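Local coordinates for early transcribed membrane protein 13 (Plasmodium falciparum, PDB 2VWA) that binds phosphatidylethanolamine through its soluble, all-helical domain and is probably required for liver-stage development of the malaria parasite, at residues N25-I30 against K59-L64; H38-S43 against Q89-N94; H50-E55 against D83-L88. All coordinates share one frame; numbering follows the deposited sequence.

From the N terminus, helix 21-41 supplies N25-I30 and then H38-S43. Contact 1 closes the first loop, 28 residues long, by bringing K59-L64 of helix 54-67 onto the early part of helix 21-41. Contact 2 closes a longer loop, 45 residues, at the end of that helix, where Q89-N94 of helix 74-99 arrives. Contact 3 closes a loop of 27 residues, joining the turn before helix 54-67 to helix 74-99; its span falls entirely within that of contact 2, while contact 1 crosses both others in sequence. Together they tie helices 21-41, 54-67 and 74-99 into one bundle; contacts 2 and 3 meet at N52 and Q89, and both reach the bound lipid.

Contact 1 (N25-I30 against K59-L64); sequences NNFVDI and KFVQGL
The carbonyl oxygen of V61 is met by two side chains: the amide NE2 of Q65, one turn further along the same helix, donates a hydrogen bond to it, and the ring of F27 brings its edge up to it, with CZ of F27 4.0 Å from O of V61 and the oxygen lying near the ring plane. This is helix-against-helix packing in an all-helical bundle, where helix 21-41 lies against helix 54-67 in the interior of the soluble domain. The two backbones remain well apart; the closest CA atoms, those of F27 and L64, are separated by 8.8 Å, and the phenyl group spans the interval. F27 does so because its CG lies anti to the backbone N (chi1 177°), which carries the ring out from a CB that does not itself point at the other helix. Its far end then settles against V61 and L64. CE2 of F27 approaches the methyl CG1 of V61 at 4.3 Å, a loose apolar contact; CZ of F27 lies 4.0 Å from CB of L64, which is directed toward helix 21-41, and the side chains of F27 and L64 run at a slant to each other. All three residues are buried, but the two segments bury only a modest 184 Å² between them. Other parts of the chain pack on the same residues: I70 and L72 on F27, A31 and S34 on L64, and V81 and L84 of helix 74-99 on V61, making this a meeting point of all three long helices. Next to CZ, the ring atom CE1 of F27 comes within 4.1 Å of the carbonyl carbon of L64.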
loop_
_atom_site.group_PDB
_atom_site.type_symbol
_atom_site.label_atom_id
_atom_site.label_comp_id
_atom_site.label_asym_id
_atom_site.label_seq_id
_atom_site.Cartn_x
_atom_site.Cartn_y
_atom_site.Cartn_z
ATOM N N ASN A 25 -11.892 -5.832 0.143
ATOM C CA ASN A 25 -11.271 -6.350 -1.079
ATOM C C ASN A 25 -11.174 -5.303 -2.170
ATOM O O ASN A 25 -10.184 -5.264 -2.892
ATOM C CB ASN A 25 -11.982 -7.591 -1.654
ATOM C CG ASN A 25 -11.800 -8.858 -0.810
ATOM O OD1 ASN A 25 -12.622 -9.778 -0.916
ATOM N ND2 ASN A 25 -10.753 -8.923 0.027
ATOM N N ASN A 26 -12.210 -4.480 -2.319
ATOM C CA ASN A 26 -12.225 -3.497 -3.367
ATOM C C ASN A 26 -11.154 -2.455 -3.048
ATOM O O ASN A 26 -10.359 -2.114 -3.911
ATOM C CB ASN A 26 -13.628 -2.889 -3.503
ATOM C CG ASN A 26 -13.618 -1.514 -4.213
ATOM O OD1 ASN A 26 -13.517 -1.443 -5.438
ATOM N ND2 ASN A 26 -13.704 -0.432 -3.436
ATOM N N PHE A 27 -11.116 -1.978 -1.803
ATOM C CA PHE A 27 -10.053 -1.095 -1.292
ATOM C C PHE A 27 -8.654 -1.626 -1.570
ATOM O O PHE A 27 -7.788 -0.894 -2.016
ATOM C CB PHE A 27 -10.194 -0.911 0.226
ATOM C CG PHE A 27 -9.102 -0.067 0.841
ATOM C CD1 PHE A 27 -9.217 1.323 0.880
ATOM C CD2 PHE A 27 -7.952 -0.658 1.371
ATOM C CE1 PHE A 27 -8.184 2.115 1.440
ATOM C CE2 PHE A 27 -6.913 0.132 1.900
ATOM C CZ PHE A 27 -7.043 1.529 1.938
ATOM N N VAL A 28 -8.426 -2.903 -1.285
ATOM C CA VAL A 28 -7.120 -3.494 -1.515
ATOM C C VAL A 28 -6.812 -3.486 -3.011
ATOM O O VAL A 28 -5.678 -3.213 -3.404
ATOM C CB VAL A 28 -6.990 -4.915 -0.870
ATOM C CG1 VAL A 28 -5.763 -5.660 -1.384
ATOM C CG2 VAL A 28 -6.931 -4.806 0.649
ATOM N N ASP A 29 -7.821 -3.710 -3.840
ATOM C CA ASP A 29 -7.613 -3.645 -5.279
ATOM C C ASP A 29 -7.093 -2.285 -5.654
ATOM O O ASP A 29 -6.120 -2.176 -6.361
ATOM C CB ASP A 29 -8.900 -3.922 -6.063
ATOM C CG ASP A 29 -9.273 -5.372 -6.048
ATOM O OD1 ASP A 29 -8.353 -6.237 -6.039
ATOM O OD2 ASP A 29 -10.490 -5.649 -6.048
ATOM N N ILE A 30 -7.775 -1.253 -5.186
ATOM C CA ILE A 30 -7.431 0.128 -5.483
ATOM C C ILE A 30 -6.021 0.462 -4.942
ATOM O O ILE A 30 -5.206 1.015 -5.694
ATOM C CB ILE A 30 -8.495 1.099 -4.891
ATOM C CG1 ILE A 30 -9.852 0.879 -5.583
ATOM C CG2 ILE A 30 -8.015 2.551 -5.000
ATOM C CD1 ILE A 30 -11.055 1.617 -4.946
ATOM N N LYS A 59 2.385 3.822 5.171
ATOM C CA LYS A 59 2.097 5.224 4.846
ATOM C C LYS A 59 1.103 5.293 3.716
ATOM O O LYS A 59 0.240 6.170 3.703
ATOM C CB LYS A 59 3.356 6.002 4.489
ATOM C CG LYS A 59 4.277 6.298 5.652
ATOM C CD LYS A 59 5.369 7.208 5.149
ATOM C CE LYS A 59 6.554 7.258 6.085
ATOM N NZ LYS A 59 6.295 8.178 7.209
ATOM N N PHE A 60 1.209 4.340 2.801
ATOM C CA PHE A 60 0.292 4.235 1.664
ATOM C C PHE A 60 -1.129 3.811 2.036
ATOM O O PHE A 60 -2.100 4.363 1.521
ATOM C CB PHE A 60 0.841 3.284 0.597
ATOM C CG PHE A 60 0.887 3.898 -0.736
ATOM C CD1 PHE A 60 -0.241 3.903 -1.547
ATOM C CD2 PHE A 60 2.039 4.546 -1.170
ATOM C CE1 PHE A 60 -0.207 4.527 -2.794
ATOM C CE2 PHE A 60 2.068 5.172 -2.415
ATOM C CZ PHE A 60 0.948 5.169 -3.218
ATOM N N VAL A 61 -1.236 2.835 2.926
ATOM C CA VAL A 61 -2.531 2.343 3.358
ATOM C C VAL A 61 -3.229 3.417 4.215
ATOM O O VAL A 61 -4.448 3.589 4.136
ATOM C CB VAL A 61 -2.413 0.960 4.111
ATOM C CG1 VAL A 61 -3.723 0.576 4.766
ATOM C CG2 VAL A 61 -1.958 -0.148 3.149
ATOM N N GLN A 62 -2.445 4.145 5.007
ATOM C CA GLN A 62 -2.991 5.201 5.841
ATOM C C GLN A 62 -3.475 6.411 5.046
ATOM O O GLN A 62 -4.531 6.959 5.355
ATOM C CB GLN A 62 -2.027 5.586 6.970
ATOM C CG GLN A 62 -2.039 4.515 8.065
ATOM C CD GLN A 62 -1.283 4.858 9.335
ATOM O OE1 GLN A 62 -1.192 4.016 10.240
ATOM N NE2 GLN A 62 -0.741 6.085 9.422
ATOM N N GLY A 63 -2.713 6.789 4.017
ATOM C CA GLY A 63 -3.033 7.938 3.185
ATOM C C GLY A 63 -4.281 7.634 2.405
ATOM O O GLY A 63 -5.214 8.447 2.303
ATOM N N LEU A 64 -4.331 6.417 1.903
ATOM C CA LEU A 64 -5.410 5.995 1.048
ATOM C C LEU A 64 -6.687 5.913 1.840
ATOM O O LEU A 64 -7.744 6.264 1.330
ATOM C CB LEU A 64 -5.054 4.670 0.416
ATOM C CG LEU A 64 -5.331 4.483 -1.057
ATOM C CD1 LEU A 64 -5.350 5.816 -1.880
ATOM C CD2 LEU A 64 -4.269 3.511 -1.549
#

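Contact 2 (H38-S43 against Q89-N94); sequences HFEHLS and QKVYAN. With PTY (phosphatidylethanolamine), chain G.
F39 and Y92 make the aromatic part of this contact, between the end of helix 21-41 and helix 74-99. Their planes stand at 86° with ring centroids 5.9 Å apart, an oblique pairing in which CZ of F39 reaches CD1 of Y92 at 3.8 Å. The Y92 atom sits at the edge of the F39 ring, close to its plane. V91 adds an apolar contact, its CG1 3.8 Å from CD2 of F39. The phenylalanine and valine side chains run past each other in opposite directions.

Polar groups gather around E40. Its CG is anti to the carbonyl carbon (chi1 -83°) and the chain is extended beyond it; the side chain crosses that of V91 at about a right angle, bringing OE2 of E40 within 3.8 Å of CG1 of V91. OE2 also accepts a hydrogen bond from Q36, while OE1 of E40 lies 2.8 Å from O12 of the phosphatidylethanolamine phosphate. The other valine methyl and K90 line the lipid: CG2 of V91 is 3.8 Å from the ester carbonyl oxygen O10, and CB of K90 is 3.7 Å from acyl carbon C13. The contact thus forms one wall of the lipid pocket; K47 of helix 44-50 packs on F39 and Y92, and Y56 of helix 54-67 on F39.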
loop_
_atom_site.group_PDB
_atom_site.type_symbol
_atom_site.label_atom_id
_atom_site.label_comp_id
_atom_site.label_asym_id
_atom_site.label_seq_id
_atom_site.Cartn_x
_atom_site.Cartn_y
_atom_site.Cartn_z
ATOM N N HIS A 38 2.921 4.244 -8.139
ATOM C CA HIS A 38 3.978 4.952 -7.430
ATOM C C HIS A 38 5.312 4.207 -7.529
ATOM O O HIS A 38 6.342 4.810 -7.780
ATOM C CB HIS A 38 3.611 5.207 -5.978
ATOM C CG HIS A 38 4.562 6.127 -5.276
ATOM N ND1 HIS A 38 5.634 5.668 -4.537
ATOM C CD2 HIS A 38 4.611 7.481 -5.212
ATOM C CE1 HIS A 38 6.296 6.702 -4.041
ATOM N NE2 HIS A 38 5.692 7.812 -4.429
ATOM N N PHE A 39 5.284 2.891 -7.365
ATOM C CA PHE A 39 6.510 2.097 -7.367
ATOM C C PHE A 39 7.180 2.032 -8.730
ATOM O O PHE A 39 8.394 1.922 -8.822
ATOM C CB PHE A 39 6.194 0.702 -6.880
ATOM C CG PHE A 39 7.382 -0.207 -6.763
ATOM C CD1 PHE A 39 8.189 -0.168 -5.624
ATOM C CD2 PHE A 39 7.652 -1.151 -7.761
ATOM C CE1 PHE A 39 9.251 -1.050 -5.480
ATOM C CE2 PHE A 39 8.715 -2.032 -7.643
ATOM C CZ PHE A 39 9.518 -1.996 -6.508
ATOM N N GLU A 40 6.383 2.118 -9.785
ATOM C CA GLU A 40 6.885 1.956 -11.121
ATOM C C GLU A 40 7.536 3.248 -11.562
ATOM O O GLU A 40 8.293 3.246 -12.498
ATOM C CB GLU A 40 5.767 1.519 -12.062
ATOM C CG GLU A 40 5.527 -0.003 -12.018
ATOM C CD GLU A 40 4.315 -0.490 -12.858
ATOM O OE1 GLU A 40 3.503 0.357 -13.340
ATOM O OE2 GLU A 40 4.167 -1.731 -13.021
ATOM N N HIS A 41 7.285 4.335 -10.840
ATOM C CA HIS A 41 7.798 5.639 -11.223
ATOM C C HIS A 41 9.068 5.948 -10.459
ATOM O O HIS A 41 9.816 6.864 -10.795
ATOM C CB HIS A 41 6.718 6.708 -11.003
ATOM C CG HIS A 41 7.188 8.116 -11.209
ATOM N ND1 HIS A 41 7.600 8.598 -12.438
ATOM C CD2 HIS A 41 7.277 9.160 -10.344
ATOM C CE1 HIS A 41 7.939 9.871 -12.318
ATOM N NE2 HIS A 41 7.752 10.235 -11.059
ATOM N N LEU A 42 9.290 5.162 -9.419
ATOM C CA LEU A 42 10.507 5.188 -8.630
ATOM C C LEU A 42 11.714 4.854 -9.491
ATOM O O LEU A 42 11.624 4.010 -10.394
ATOM C CB LEU A 42 10.408 4.109 -7.548
ATOM C CG LEU A 42 10.199 4.421 -6.074
ATOM C CD1 LEU A 42 9.476 5.758 -5.793
ATOM C CD2 LEU A 42 9.544 3.228 -5.368
ATOM N N SER A 43 12.858 5.457 -9.177
ATOM C CA SER A 43 14.103 5.020 -9.804
ATOM C C SER A 43 14.530 3.602 -9.384
ATOM O O SER A 43 14.059 3.037 -8.372
ATOM C CB SER A 43 15.230 6.013 -9.526
ATOM O OG SER A 43 15.658 5.918 -8.196
ATOM N N GLN A 89 6.130 -7.282 -4.605
ATOM C CA GLN A 89 7.148 -8.256 -4.931
ATOM C C GLN A 89 6.978 -8.751 -6.328
ATOM O O GLN A 89 7.950 -8.917 -7.070
ATOM C CB GLN A 89 7.112 -9.413 -3.939
ATOM C CG GLN A 89 7.775 -9.038 -2.619
ATOM C CD GLN A 89 7.561 -10.071 -1.545
ATOM O OE1 GLN A 89 6.881 -11.070 -1.763
ATOM N NE2 GLN A 89 8.161 -9.841 -0.364
ATOM N N LYS A 90 5.721 -8.945 -6.693
ATOM C CA LYS A 90 5.361 -9.356 -8.039
ATOM C C LYS A 90 5.521 -8.244 -9.108
ATOM O O LYS A 90 5.939 -8.495 -10.245
ATOM C CB LYS A 90 3.934 -9.862 -8.031
ATOM C CG LYS A 90 3.726 -11.109 -7.215
ATOM C CD LYS A 90 2.530 -11.814 -7.795
ATOM C CE LYS A 90 1.722 -12.525 -6.771
ATOM N NZ LYS A 90 0.882 -11.558 -6.017
ATOM N N VAL A 91 5.185 -7.017 -8.739
ATOM C CA VAL A 91 5.437 -5.904 -9.625
ATOM C C VAL A 91 6.954 -5.838 -9.907
ATOM O O VAL A 91 7.372 -5.757 -11.051
ATOM C CB VAL A 91 4.880 -4.571 -9.036
ATOM C CG1 VAL A 91 5.363 -3.362 -9.854
ATOM C CG2 VAL A 91 3.326 -4.609 -8.936
ATOM N N TYR A 92 7.760 -5.926 -8.851
ATOM C CA TYR A 92 9.206 -5.881 -8.963
ATOM C C TYR A 92 9.782 -7.022 -9.784
ATOM O O TYR A 92 10.729 -6.840 -10.525
ATOM C CB TYR A 92 9.808 -5.931 -7.561
ATOM C CG TYR A 92 11.270 -5.562 -7.479
ATOM C CD1 TYR A 92 11.770 -4.483 -8.213
ATOM C CD2 TYR A 92 12.149 -6.273 -6.660
ATOM C CE1 TYR A 92 13.096 -4.114 -8.134
ATOM C CE2 TYR A 92 13.505 -5.916 -6.577
ATOM C CZ TYR A 92 13.957 -4.821 -7.323
ATOM O OH TYR A 92 15.258 -4.413 -7.291
ATOM N N ALA A 93 9.220 -8.212 -9.622
ATOM C CA ALA A 93 9.627 -9.379 -10.406
ATOM C C ALA A 93 9.494 -9.102 -11.880
ATOM O O ALA A 93 10.379 -9.424 -12.657
ATOM C CB ALA A 93 8.805 -10.572 -10.038
ATOM N N ASN A 94 8.378 -8.496 -12.252
ATOM C CA ASN A 94 8.099 -8.232 -13.637
ATOM C C ASN A 94 9.036 -7.152 -14.176
ATOM O O ASN A 94 9.583 -7.300 -15.270
ATOM C CB ASN A 94 6.617 -7.931 -13.852
ATOM C CG ASN A 94 6.347 -7.243 -15.193
ATOM O OD1 ASN A 94 6.271 -6.006 -15.271
ATOM N ND2 ASN A 94 6.210 -8.041 -16.259
HETATM C C1 PTY G . 0.022 -4.874 -15.449
HETATM C C2 PTY G . 4.726 -1.955 -18.271
HETATM C C3 PTY G . 4.639 -1.365 -16.865
HETATM O O4 PTY G . -0.904 -5.633 -14.672
HETATM C C5 PTY G . 2.447 -4.397 -15.720
HETATM C C6 PTY G . 1.366 -4.829 -14.731
HETATM O O7 PTY G . 1.669 -6.119 -14.188
HETATM C C8 PTY G . 2.279 -6.100 -12.855
HETATM O O10 PTY G . 3.191 -5.324 -12.615
HETATM C C11 PTY G . 1.803 -7.045 -11.770
HETATM C C12 PTY G . 1.925 -8.490 -12.250
HETATM C C13 PTY G . 1.923 -9.507 -11.110
HETATM C C14 PTY G . 0.530 -9.737 -10.532
HETATM C C15 PTY G . -0.096 -11.037 -11.032
HETATM C C16 PTY G . -1.610 -11.043 -10.828
HETATM C C17 PTY G . -1.959 -11.567 -9.436
HETATM C C18 PTY G . -3.458 -11.539 -9.166
HETATM C C19 PTY G . -3.809 -12.460 -8.002
HETATM C C20 PTY G . -4.236 -11.663 -6.771
HETATM C C21 PTY G . -3.208 -11.735 -5.647
HETATM C C22 PTY G . -3.362 -13.011 -4.820
HETATM C C23 PTY G . -3.942 -12.743 -3.434
HETATM C C24 PTY G . -2.860 -12.707 -2.355
HETATM C C25 PTY G . -3.363 -11.894 -1.167
HETATM C C26 PTY G . -2.260 -11.520 -0.181
HETATM C C27 PTY G . -2.908 -11.042 1.110
HETATM C C28 PTY G . -2.036 -11.245 2.340
HETATM C C29 PTY G . -2.624 -10.471 3.504
HETATM C C30 PTY G . -1.527 -6.837 -15.207
HETATM C C31 PTY G . -0.741 -8.127 -15.324
HETATM O O30 PTY G . -2.694 -6.784 -15.556
HETATM C C32 PTY G . -1.230 -9.157 -14.309
HETATM C C33 PTY G . -0.770 -10.559 -14.700
HETATM C C34 PTY G . -1.909 -11.575 -14.607
HETATM C C35 PTY G . -1.362 -13.003 -14.598
HETATM C C36 PTY G . -2.146 -13.895 -15.558
HETATM C C37 PTY G . -3.007 -14.903 -14.805
HETATM C C38 PTY G . -4.284 -15.218 -15.579
HETATM C C39 PTY G . -5.524 -14.674 -14.871
HETATM C C40 PTY G . -6.462 -15.802 -14.433
HETATM C C41 PTY G . -7.379 -15.358 -13.295
HETATM C C42 PTY G . -7.087 -16.127 -12.007
HETATM C C43 PTY G . -8.339 -16.253 -11.141
HETATM C C44 PTY G . -8.049 -15.894 -9.696
HETATM P P1 PTY G . 2.135 -1.752 -16.001
HETATM O O11 PTY G . 3.324 -0.850 -16.626
HETATM O O12 PTY G . 1.540 -0.995 -14.835
HETATM O O13 PTY G . 1.226 -2.179 -17.134
HETATM O O14 PTY G . 2.886 -3.068 -15.420
HETATM N N1 PTY G . 5.572 -1.113 -19.094
#

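Contact 3 (H50-E55 against D83-L88). With PTY (phosphatidylethanolamine), chain G.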
loop_
_atom_site.group_PDB
_atom_site.type_symbol
_atom_site.label_atom_id
_atom_site.label_comp_id
_atom_site.label_asym_id
_atom_site.label_seq_id
_atom_site.Cartn_x
_atom_site.Cartn_y
_atom_site.Cartn_z
ATOM N N HIS A 50 12.470 -0.093 -1.549
ATOM C CA HIS A 50 11.065 0.068 -1.186
ATOM C C HIS A 50 10.211 -1.225 -1.252
ATOM O O HIS A 50 9.146 -1.282 -0.625
ATOM C CB HIS A 50 10.411 1.146 -2.066
ATOM C CG HIS A 50 10.751 2.560 -1.696
ATOM N ND1 HIS A 50 12.030 3.074 -1.765
ATOM C CD2 HIS A 50 9.960 3.592 -1.318
ATOM C CE1 HIS A 50 12.016 4.352 -1.428
ATOM N NE2 HIS A 50 10.771 4.692 -1.149
ATOM N N VAL A 51 10.650 -2.233 -2.025
ATOM C CA VAL A 51 9.842 -3.419 -2.309
ATOM C C VAL A 51 9.434 -4.106 -1.036
ATOM O O VAL A 51 8.357 -4.671 -0.959
ATOM C CB VAL A 51 10.581 -4.565 -3.004
ATOM C CG1 VAL A 51 9.655 -5.246 -4.008
ATOM C CG2 VAL A 51 11.900 -4.146 -3.580
ATOM N N ASN A 52 10.322 -4.138 -0.063
ATOM C CA ASN A 52 9.976 -4.769 1.185
ATOM C C ASN A 52 9.937 -3.736 2.306
ATOM O O ASN A 52 10.053 -4.077 3.473
ATOM C CB ASN A 52 10.942 -5.917 1.498
ATOM C CG ASN A 52 10.758 -7.103 0.554
ATOM O OD1 ASN A 52 9.649 -7.622 0.396
ATOM N ND2 ASN A 52 11.843 -7.530 -0.085
ATOM N N ASN A 53 9.781 -2.473 1.957
ATOM C CA ASN A 53 9.760 -1.455 2.968
ATOM C C ASN A 53 8.374 -1.284 3.606
ATOM O O ASN A 53 7.472 -0.716 2.998
ATOM C CB ASN A 53 10.283 -0.129 2.425
ATOM C CG ASN A 53 10.418 0.886 3.499
ATOM O OD1 ASN A 53 9.448 1.239 4.141
ATOM N ND2 ASN A 53 11.624 1.345 3.732
HETATM N N MSE A 54 8.248 -1.783 4.835
HETATM C CA MSE A 54 6.981 -1.833 5.575
HETATM C C MSE A 54 6.371 -0.454 5.837
HETATM O O MSE A 54 5.179 -0.235 5.602
HETATM C CB MSE A 54 7.187 -2.557 6.902
HETATM C CG MSE A 54 7.656 -3.970 6.707
HETATM SE SE MSE A 54 6.191 -5.086 5.995
HETATM C CE MSE A 54 6.027 -6.297 7.547
ATOM N N GLU A 55 7.204 0.464 6.315
ATOM C CA GLU A 55 6.791 1.828 6.586
ATOM C C GLU A 55 6.210 2.511 5.327
ATOM O O GLU A 55 5.209 3.241 5.399
ATOM C CB GLU A 55 7.980 2.574 7.162
ATOM C CG GLU A 55 7.757 4.037 7.452
ATOM C CD GLU A 55 9.055 4.719 7.930
ATOM O OE1 GLU A 55 9.283 4.717 9.169
ATOM O OE2 GLU A 55 9.823 5.237 7.063
ATOM N N ASP A 83 -0.715 -7.435 2.171
ATOM C CA ASP A 83 -1.172 -7.675 0.821
ATOM C C ASP A 83 -0.390 -6.825 -0.174
ATOM O O ASP A 83 0.074 -7.311 -1.177
ATOM C CB ASP A 83 -2.676 -7.416 0.726
ATOM C CG ASP A 83 -3.259 -7.832 -0.607
ATOM O OD1 ASP A 83 -2.905 -7.226 -1.655
ATOM O OD2 ASP A 83 -4.087 -8.774 -0.623
ATOM N N LEU A 84 -0.236 -5.550 0.127
ATOM C CA LEU A 84 0.594 -4.665 -0.696
ATOM C C LEU A 84 2.029 -5.140 -0.834
ATOM O O LEU A 84 2.603 -5.033 -1.905
ATOM C CB LEU A 84 0.552 -3.225 -0.164
ATOM C CG LEU A 84 -0.469 -2.324 -0.858
ATOM C CD1 LEU A 84 -1.773 -3.022 -1.167
ATOM C CD2 LEU A 84 -0.693 -1.089 -0.030
ATOM N N LYS A 85 2.595 -5.691 0.226
ATOM C CA LYS A 85 3.904 -6.326 0.145
ATOM C C LYS A 85 3.972 -7.430 -0.899
ATOM O O LYS A 85 4.862 -7.427 -1.746
ATOM C CB LYS A 85 4.330 -6.870 1.504
ATOM C CG LYS A 85 5.758 -7.424 1.533
ATOM C CD LYS A 85 6.148 -7.779 2.931
ATOM C CE LYS A 85 7.385 -8.641 2.933
ATOM N NZ LYS A 85 7.464 -9.407 4.207
ATOM N N TYR A 86 3.035 -8.358 -0.853
ATOM C CA TYR A 86 3.028 -9.454 -1.753
ATOM C C TYR A 86 2.909 -8.918 -3.199
ATOM O O TYR A 86 3.641 -9.370 -4.109
ATOM C CB TYR A 86 1.890 -10.440 -1.399
ATOM C CG TYR A 86 1.927 -11.768 -2.155
ATOM C CD1 TYR A 86 0.812 -12.233 -2.863
ATOM C CD2 TYR A 86 3.097 -12.548 -2.185
ATOM C CE1 TYR A 86 0.844 -13.468 -3.564
ATOM C CE2 TYR A 86 3.155 -13.775 -2.869
ATOM C CZ TYR A 86 2.032 -14.224 -3.565
ATOM O OH TYR A 86 2.121 -15.429 -4.254
ATOM N N HIS A 87 2.013 -7.954 -3.395
ATOM C CA HIS A 87 1.789 -7.385 -4.680
ATOM C C HIS A 87 3.070 -6.706 -5.192
ATOM O O HIS A 87 3.506 -6.975 -6.309
ATOM C CB HIS A 87 0.623 -6.390 -4.613
ATOM C CG HIS A 87 0.280 -5.770 -5.932
ATOM N ND1 HIS A 87 -0.346 -6.469 -6.943
ATOM C CD2 HIS A 87 0.472 -4.515 -6.404
ATOM C CE1 HIS A 87 -0.534 -5.672 -7.979
ATOM N NE2 HIS A 87 -0.048 -4.479 -7.680
ATOM N N LEU A 88 3.693 -5.861 -4.375
ATOM C CA LEU A 88 4.920 -5.183 -4.825
ATOM C C LEU A 88 6.027 -6.132 -5.265
ATOM O O LEU A 88 6.764 -5.828 -6.203
ATOM C CB LEU A 88 5.456 -4.204 -3.774
ATOM C CG LEU A 88 5.240 -2.710 -4.010
ATOM C CD1 LEU A 88 4.241 -2.346 -5.127
ATOM C CD2 LEU A 88 4.876 -2.050 -2.733
HETATM C C1 PTY G . 0.022 -4.874 -15.449
HETATM C C2 PTY G . 4.726 -1.955 -18.271
HETATM C C3 PTY G . 4.639 -1.365 -16.865
HETATM O O4 PTY G . -0.904 -5.633 -14.672
HETATM C C5 PTY G . 2.447 -4.397 -15.720
HETATM C C6 PTY G . 1.366 -4.829 -14.731
HETATM O O7 PTY G . 1.669 -6.119 -14.188
HETATM C C8 PTY G . 2.279 -6.100 -12.855
HETATM O O10 PTY G . 3.191 -5.324 -12.615
HETATM C C11 PTY G . 1.803 -7.045 -11.770
HETATM C C12 PTY G . 1.925 -8.490 -12.250
HETATM C C13 PTY G . 1.923 -9.507 -11.110
HETATM C C14 PTY G . 0.530 -9.737 -10.532
HETATM C C15 PTY G . -0.096 -11.037 -11.032
HETATM C C16 PTY G . -1.610 -11.043 -10.828
HETATM C C17 PTY G . -1.959 -11.567 -9.436
HETATM C C18 PTY G . -3.458 -11.539 -9.166
HETATM C C19 PTY G . -3.809 -12.460 -8.002
HETATM C C20 PTY G . -4.236 -11.663 -6.771
HETATM C C21 PTY G . -3.208 -11.735 -5.647
HETATM C C22 PTY G . -3.362 -13.011 -4.820
HETATM C C23 PTY G . -3.942 -12.743 -3.434
HETATM C C24 PTY G . -2.860 -12.707 -2.355
HETATM C C25 PTY G . -3.363 -11.894 -1.167
HETATM C C26 PTY G . -2.260 -11.520 -0.181
HETATM C C27 PTY G . -2.908 -11.042 1.110
HETATM C C28 PTY G . -2.036 -11.245 2.340
HETATM C C29 PTY G . -2.624 -10.471 3.504
HETATM C C30 PTY G . -1.527 -6.837 -15.207
HETATM C C31 PTY G . -0.741 -8.127 -15.324
HETATM O O30 PTY G . -2.694 -6.784 -15.556
HETATM C C32 PTY G . -1.230 -9.157 -14.309
HETATM C C33 PTY G . -0.770 -10.559 -14.700
HETATM C C34 PTY G . -1.909 -11.575 -14.607
HETATM C C35 PTY G . -1.362 -13.003 -14.598
HETATM C C36 PTY G . -2.146 -13.895 -15.558
HETATM C C37 PTY G . -3.007 -14.903 -14.805
HETATM C C38 PTY G . -4.284 -15.218 -15.579
HETATM C C39 PTY G . -5.524 -14.674 -14.871
HETATM C C40 PTY G . -6.462 -15.802 -14.433
HETATM C C41 PTY G . -7.379 -15.358 -13.295
HETATM C C42 PTY G . -7.087 -16.127 -12.007
HETATM C C43 PTY G . -8.339 -16.253 -11.141
HETATM C C44 PTY G . -8.049 -15.894 -9.696
HETATM P P1 PTY G . 2.135 -1.752 -16.001
HETATM O O11 PTY G . 3.324 -0.850 -16.626
HETATM O O12 PTY G . 1.540 -0.995 -14.835
HETATM O O13 PTY G . 1.226 -2.179 -17.134
HETATM O O14 PTY G . 2.886 -3.068 -15.420
HETATM N N1 PTY G . 5.572 -1.113 -19.094
#
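V51 and L88 form the close, buried part of this contact, and there the backbones themselves come together: the CA atoms of V51 and L88 are 5.8 Å apart. Methyl CG1 of V51 rests on the carbonyl group of L88, 3.7 Å from its O, and makes a looser apolar contact with CB of L88 at 4.3 Å. The CB of L88 is directed toward the connecting segment, and I35, Y56 and M57 also pack on its side chain, so this leucine belongs to the interior shared by the helices.

V51 lies within a type I beta turn, H50-N53, closed by a 2.9 Å hydrogen bond from N of N53 to O of H50. It joins helix 44-50 to helix 54-67, a tight turn between two helices of the bundle, laid against helix 74-99. N53 is the N-cap of the new helix, its OD1 accepting from the backbone N of Y56.

On the solvent side the contact rests on K85. This lysine leaves its helix fully stretched (chi1 -174°), which brings its methylene groups alongside N52 and M54, both exposed. OD1 of N52 lies 3.5 Å from CE of K85 but finds its hydrogen bond with NE2 of Q89. The selenomethionine M54, with a chain bent at its second and third torsions, slants across the lysine, its SE 4.1 Å from CD of K85.

Helix 74-99 turns other residues of this segment to the phosphatidylethanolamine. D83, held by a salt bridge to R32, flanks one acyl chain, and CD1 of Y86 lies 3.7 Å from its carbon C24.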